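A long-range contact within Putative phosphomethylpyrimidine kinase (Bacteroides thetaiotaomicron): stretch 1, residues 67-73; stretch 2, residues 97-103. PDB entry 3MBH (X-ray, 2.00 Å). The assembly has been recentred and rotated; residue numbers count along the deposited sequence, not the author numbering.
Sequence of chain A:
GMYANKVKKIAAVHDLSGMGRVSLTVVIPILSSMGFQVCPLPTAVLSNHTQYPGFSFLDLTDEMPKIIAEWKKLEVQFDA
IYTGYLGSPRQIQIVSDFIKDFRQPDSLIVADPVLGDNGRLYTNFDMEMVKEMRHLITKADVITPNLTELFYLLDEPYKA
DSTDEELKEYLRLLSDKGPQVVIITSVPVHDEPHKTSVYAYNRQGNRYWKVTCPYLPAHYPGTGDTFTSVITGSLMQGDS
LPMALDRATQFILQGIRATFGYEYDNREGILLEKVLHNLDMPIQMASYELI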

ATOM      1  N   ILE A  67     -27.020 -28.312  10.197  1.00 15.11           N
ATOM      2  CA  ILE A  67     -25.951 -27.707   9.419  1.00 15.15           C
ATOM      3  C   ILE A  67     -24.715 -28.630   9.374  1.00 15.59           C
ATOM      4  O   ILE A  67     -24.188 -28.926   8.302  1.00 15.29           O
ATOM      5  CB  ILE A  67     -25.569 -26.313   9.959  1.00 15.47           C
ATOM      6  CG1 ILE A  67     -26.719 -25.313   9.716  1.00 15.24           C
ATOM      7  CG2 ILE A  67     -24.293 -25.828   9.304  1.00 12.02           C
ATOM      8  CD1 ILE A  67     -26.577 -23.990  10.595  1.00 13.62           C
ATOM      9  N   ILE A  68     -24.261 -29.097  10.532  1.00 16.23           N
ATOM     10  CA  ILE A  68     -23.126 -30.045  10.595  1.00 15.95           C
ATOM     11  C   ILE A  68     -23.356 -31.243   9.651  1.00 16.33           C
ATOM     12  O   ILE A  68     -22.442 -31.651   8.893  1.00 17.33           O
ATOM     13  CB  ILE A  68     -22.902 -30.468  12.039  1.00 17.26           C
ATOM     14  CG1 ILE A  68     -22.386 -29.259  12.850  1.00 16.62           C
ATOM     15  CG2 ILE A  68     -21.928 -31.687  12.155  1.00 14.85           C
ATOM     16  CD1 ILE A  68     -22.434 -29.443  14.412  1.00 17.66           C
ATOM     17  N   ALA A  69     -24.579 -31.759   9.609  1.00 15.78           N
ATOM     18  CA  ALA A  69     -24.873 -32.926   8.820  1.00 16.09           C
ATOM     19  C   ALA A  69     -24.666 -32.652   7.335  1.00 15.91           C
ATOM     20  O   ALA A  69     -24.115 -33.515   6.626  1.00 15.26           O
ATOM     21  CB  ALA A  69     -26.292 -33.456   9.080  1.00 15.92           C
ATOM     22  N   GLU A  70     -25.050 -31.445   6.888  1.00 15.30           N
ATOM     23  CA  GLU A  70     -24.851 -31.069   5.494  1.00 16.12           C
ATOM     24  C   GLU A  70     -23.372 -30.892   5.220  1.00 16.51           C
ATOM     25  O   GLU A  70     -22.879 -31.285   4.160  1.00 16.48           O
ATOM     26  CB  GLU A  70     -25.586 -29.766   5.145  1.00 15.96           C
ATOM     27  CG  GLU A  70     -27.086 -29.833   5.251  1.00 16.30           C
ATOM     28  CD  GLU A  70     -27.681 -30.942   4.407  1.00 20.35           C
ATOM     29  OE1 GLU A  70     -27.300 -31.074   3.246  1.00 19.15           O
ATOM     30  OE2 GLU A  70     -28.546 -31.699   4.908  1.00 24.84           O
ATOM     31  N   TRP A  71     -22.657 -30.307   6.178  1.00 16.15           N
ATOM     32  CA  TRP A  71     -21.232 -30.090   5.989  1.00 16.88           C
ATOM     33  C   TRP A  71     -20.494 -31.433   5.806  1.00 17.65           C
ATOM     34  O   TRP A  71     -19.572 -31.564   4.988  1.00 18.47           O
ATOM     35  CB  TRP A  71     -20.695 -29.298   7.137  1.00 15.82           C
ATOM     36  CG  TRP A  71     -21.031 -27.823   7.063  1.00 15.95           C
ATOM     37  CD1 TRP A  71     -21.699 -27.164   6.063  1.00 15.12           C
ATOM     38  CD2 TRP A  71     -20.644 -26.819   8.008  1.00 14.57           C
ATOM     39  NE1 TRP A  71     -21.767 -25.821   6.356  1.00 15.16           N
ATOM     40  CE2 TRP A  71     -21.132 -25.587   7.543  1.00 15.10           C
ATOM     41  CE3 TRP A  71     -19.975 -26.852   9.230  1.00 15.52           C
ATOM     42  CZ2 TRP A  71     -20.937 -24.402   8.257  1.00 16.53           C
ATOM     43  CZ3 TRP A  71     -19.774 -25.718   9.905  1.00 15.99           C
ATOM     44  CH2 TRP A  71     -20.250 -24.490   9.443  1.00 14.74           C
ATOM     45  N   LYS A  72     -20.949 -32.447   6.538  1.00 18.34           N
ATOM     46  CA  LYS A  72     -20.392 -33.778   6.372  1.00 18.77           C
ATOM     47  C   LYS A  72     -20.702 -34.312   4.997  1.00 19.29           C
ATOM     48  O   LYS A  72     -19.813 -34.882   4.396  1.00 18.98           O
ATOM     49  CB  LYS A  72     -20.906 -34.748   7.429  1.00 19.09           C
ATOM     50  CG  LYS A  72     -20.419 -34.452   8.848  1.00 21.44           C
ATOM     51  CD  LYS A  72     -20.616 -35.647   9.800  1.00 24.18           C
ATOM     52  CE  LYS A  72     -20.254 -35.223  11.215  1.00 25.94           C
ATOM     53  NZ  LYS A  72     -20.522 -36.271  12.168  1.00 26.62           N
ATOM     54  N   LYS A  73     -21.933 -34.128   4.496  1.00 19.88           N
ATOM     55  CA  LYS A  73     -22.276 -34.598   3.142  1.00 21.14           C
ATOM     56  C   LYS A  73     -21.470 -33.885   2.097  1.00 21.17           C
ATOM     57  O   LYS A  73     -21.114 -34.504   1.120  1.00 23.30           O
ATOM     58  CB  LYS A  73     -23.729 -34.375   2.744  1.00 21.27           C
ATOM     59  CG  LYS A  73     -24.734 -35.045   3.593  1.00 24.64           C
ATOM     60  CD  LYS A  73     -26.129 -34.575   3.185  1.00 26.71           C
ATOM     61  CE  LYS A  73     -27.213 -35.316   3.935  1.00 28.35           C
ATOM     62  NZ  LYS A  73     -28.539 -34.667   3.729  1.00 29.96           N
ATOM     63  N   ASP A  97     -18.428 -32.430  19.835  1.00 17.36           N
ATOM     64  CA  ASP A  97     -18.527 -33.476  18.791  1.00 17.61           C
ATOM     65  C   ASP A  97     -18.126 -32.980  17.415  1.00 18.01           C
ATOM     66  O   ASP A  97     -17.534 -33.729  16.644  1.00 17.32           O
ATOM     67  CB  ASP A  97     -19.944 -34.056  18.731  1.00 17.69           C
ATOM     68  CG  ASP A  97     -20.228 -35.001  19.885  1.00 19.48           C
ATOM     69  OD1 ASP A  97     -19.259 -35.430  20.531  1.00 23.38           O
ATOM     70  OD2 ASP A  97     -21.406 -35.309  20.166  1.00 23.91           O
ATOM     71  N   PHE A  98     -18.447 -31.717  17.114  1.00 17.93           N
ATOM     72  CA  PHE A  98     -18.087 -31.093  15.873  1.00 17.19           C
ATOM     73  C   PHE A  98     -16.574 -31.027  15.736  1.00 17.67           C
ATOM     74  O   PHE A  98     -16.036 -31.464  14.719  1.00 15.80           O
ATOM     75  CB  PHE A  98     -18.704 -29.701  15.783  1.00 17.26           C
ATOM     76  CG  PHE A  98     -18.262 -28.911  14.598  1.00 17.27           C
ATOM     77  CD1 PHE A  98     -18.470 -29.374  13.326  1.00 17.84           C
ATOM     78  CD2 PHE A  98     -17.601 -27.700  14.762  1.00 18.37           C
ATOM     79  CE1 PHE A  98     -18.059 -28.628  12.215  1.00 17.74           C
ATOM     80  CE2 PHE A  98     -17.184 -26.944  13.663  1.00 17.40           C
ATOM     81  CZ  PHE A  98     -17.400 -27.416  12.379  1.00 16.77           C
ATOM     82  N   ILE A  99     -15.907 -30.568  16.793  1.00 16.68           N
ATOM     83  CA  ILE A  99     -14.461 -30.509  16.847  1.00 17.35           C
ATOM     84  C   ILE A  99     -13.866 -31.918  16.706  1.00 18.32           C
ATOM     85  O   ILE A  99     -12.924 -32.124  15.932  1.00 17.64           O
ATOM     86  CB  ILE A  99     -13.971 -29.865  18.154  1.00 16.38           C
ATOM     87  CG1 ILE A  99     -14.361 -28.400  18.159  1.00 17.02           C
ATOM     88  CG2 ILE A  99     -12.436 -30.042  18.295  1.00 17.71           C
ATOM     89  CD1 ILE A  99     -14.330 -27.744  19.532  1.00 13.60           C
ATOM     90  N   LYS A 100     -14.449 -32.889  17.409  1.00 18.14           N
ATOM     91  CA  LYS A 100     -13.955 -34.259  17.315  1.00 18.89           C
ATOM     92  C   LYS A 100     -14.010 -34.761  15.872  1.00 19.26           C
ATOM     93  O   LYS A 100     -13.048 -35.355  15.371  1.00 18.26           O
ATOM     94  CB  LYS A 100     -14.730 -35.198  18.211  1.00 19.16           C
ATOM     95  CG  LYS A 100     -14.167 -36.656  18.274  1.00 21.83           C
ATOM     96  CD  LYS A 100     -15.100 -37.587  19.041  1.00 25.63           C
ATOM     97  CE  LYS A 100     -16.558 -37.429  18.619  1.00 30.97           C
ATOM     98  NZ  LYS A 100     -17.392 -38.637  18.971  1.00 35.40           N
ATOM     99  N   ASP A 101     -15.127 -34.514  15.203  1.00 19.87           N
ATOM    100  CA  ASP A 101     -15.337 -35.035  13.862  1.00 19.99           C
ATOM    101  C   ASP A 101     -14.636 -34.243  12.754  1.00 20.56           C
ATOM    102  O   ASP A 101     -14.420 -34.771  11.656  1.00 19.41           O
ATOM    103  CB  ASP A 101     -16.823 -35.074  13.560  1.00 19.95           C
ATOM    104  CG  ASP A 101     -17.583 -36.094  14.427  1.00 21.18           C
ATOM    105  OD1 ASP A 101     -16.974 -36.950  15.083  1.00 23.25           O
ATOM    106  OD2 ASP A 101     -18.814 -36.000  14.473  1.00 22.35           O
ATOM    107  N   PHE A 102     -14.328 -32.975  12.996  1.00 20.16           N
ATOM    108  CA  PHE A 102     -13.789 -32.162  11.909  1.00 21.82           C
ATOM    109  C   PHE A 102     -12.344 -31.779  12.105  1.00 22.90           C
ATOM    110  O   PHE A 102     -11.740 -31.086  11.273  1.00 24.04           O
ATOM    111  CB  PHE A 102     -14.652 -30.909  11.684  1.00 20.72           C
ATOM    112  CG  PHE A 102     -15.883 -31.171  10.864  1.00 19.39           C
ATOM    113  CD1 PHE A 102     -16.989 -31.766  11.418  1.00 19.66           C
ATOM    114  CD2 PHE A 102     -15.928 -30.843   9.525  1.00 20.56           C
ATOM    115  CE1 PHE A 102     -18.145 -31.997  10.652  1.00 19.08           C
ATOM    116  CE2 PHE A 102     -17.070 -31.083   8.760  1.00 20.86           C
ATOM    117  CZ  PHE A 102     -18.180 -31.642   9.335  1.00 19.03           C
ATOM    118  N   ARG A 103     -11.766 -32.164  13.222  1.00 24.03           N
ATOM    119  CA  ARG A 103     -10.397 -31.725  13.429  1.00 24.93           C
ATOM    120  C   ARG A 103      -9.505 -32.557  12.520  1.00 25.12           C
ATOM    121  O   ARG A 103      -9.872 -33.638  12.075  1.00 23.97           O
ATOM    122  CB  ARG A 103      -9.958 -31.788  14.872  1.00 25.28           C
ATOM    123  CG  ARG A 103      -9.828 -33.160  15.410  1.00 26.46           C
ATOM    124  CD  ARG A 103      -9.729 -33.072  16.958  1.00 28.94           C
ATOM    125  NE  ARG A 103      -8.639 -32.193  17.333  1.00 26.43           N
ATOM    126  CZ  ARG A 103      -8.571 -31.446  18.430  1.00 27.15           C
ATOM    127  NH1 ARG A 103      -9.543 -31.460  19.338  1.00 28.04           N
ATOM    128  NH2 ARG A 103      -7.505 -30.665  18.607  1.00 26.53           N
TER

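Two helices lie side by side here, running in the same direction with only 4° between their axes and 11.9 Å at closest approach. That spacing is wide for a helix pair, and large side chains fill it. The register repeats every four residues: Ile68 sits across from Phe98 (CA to CA 7.4 Å) and Lys72 from Phe102 (CA to CA 8.8 Å), so each helix offers one turn's worth of side chains to the other.

Every backbone hydrogen bond here runs along its own helix, and none crosses between the two, so the contact is made by side chains. In the first, Trp71 N, Lys72 N and Lys73 N donate to the carbonyls of Ile67, Ile68 and Ala69, four residues back. In the second, Asp101 N bonds to Asp97 O and Phe102 N to Phe98 O, each at 2.9 Å. The helix then runs out: Phe102 N also makes a weak bond to Ile99 O at 3.4 Å, Arg103 N reaches the same oxygen in another weak bond at 2.9 Å, and Arg103 is the first residue to leave helical phi/psi.

The middle of the contact is apolar. Phe102 points toward the first helix and meets three side chains: its CZ lies 3.6 Å from Lys72 CG and 4.1 Å from Trp71 CB, while its CE1 is 4.1 Å from Ile68 CG2. Phe98 starts sideways, but its t rotamer brings the ring nearer, with CD1 3.9 Å from Ile68 CG1 and CZ 3.8 Å from Trp71 CZ3. Ile68 thus touches both phenylalanines, as does Trp71. The Trp71 six-membered ring and the Phe98 ring meet obliquely, planes at 47° and centroids 6.0 Å apart, with Phe98 CZ at the indole edge. The one polar atom of that indole, NE1, is hydrogen-bonded elsewhere in the structure, so Trp71 can serve this contact purely as hydrocarbon.

One hydrogen bond crosses between the stretches, and it carries charge: Lys72 NZ donates to Asp101 OD2 at 2.9 Å, forming a salt bridge between two exposed residues. The lysine does double duty. Leaving its backbone sideways, it extends through t angles from chi2 to chi4, laying its CG against Phe102 while carrying the ammonium on to the carboxylate. A second salt bridge, Lys73 NZ to Glu70 OE2 at 3.2 Å, stays within the first helix and takes no part in the crossing.

The rule to read is economical: bulky hydrocarbon spans the gap, and a charged pair, reached by a long aliphatic arm, joins the helices at the exposed margin.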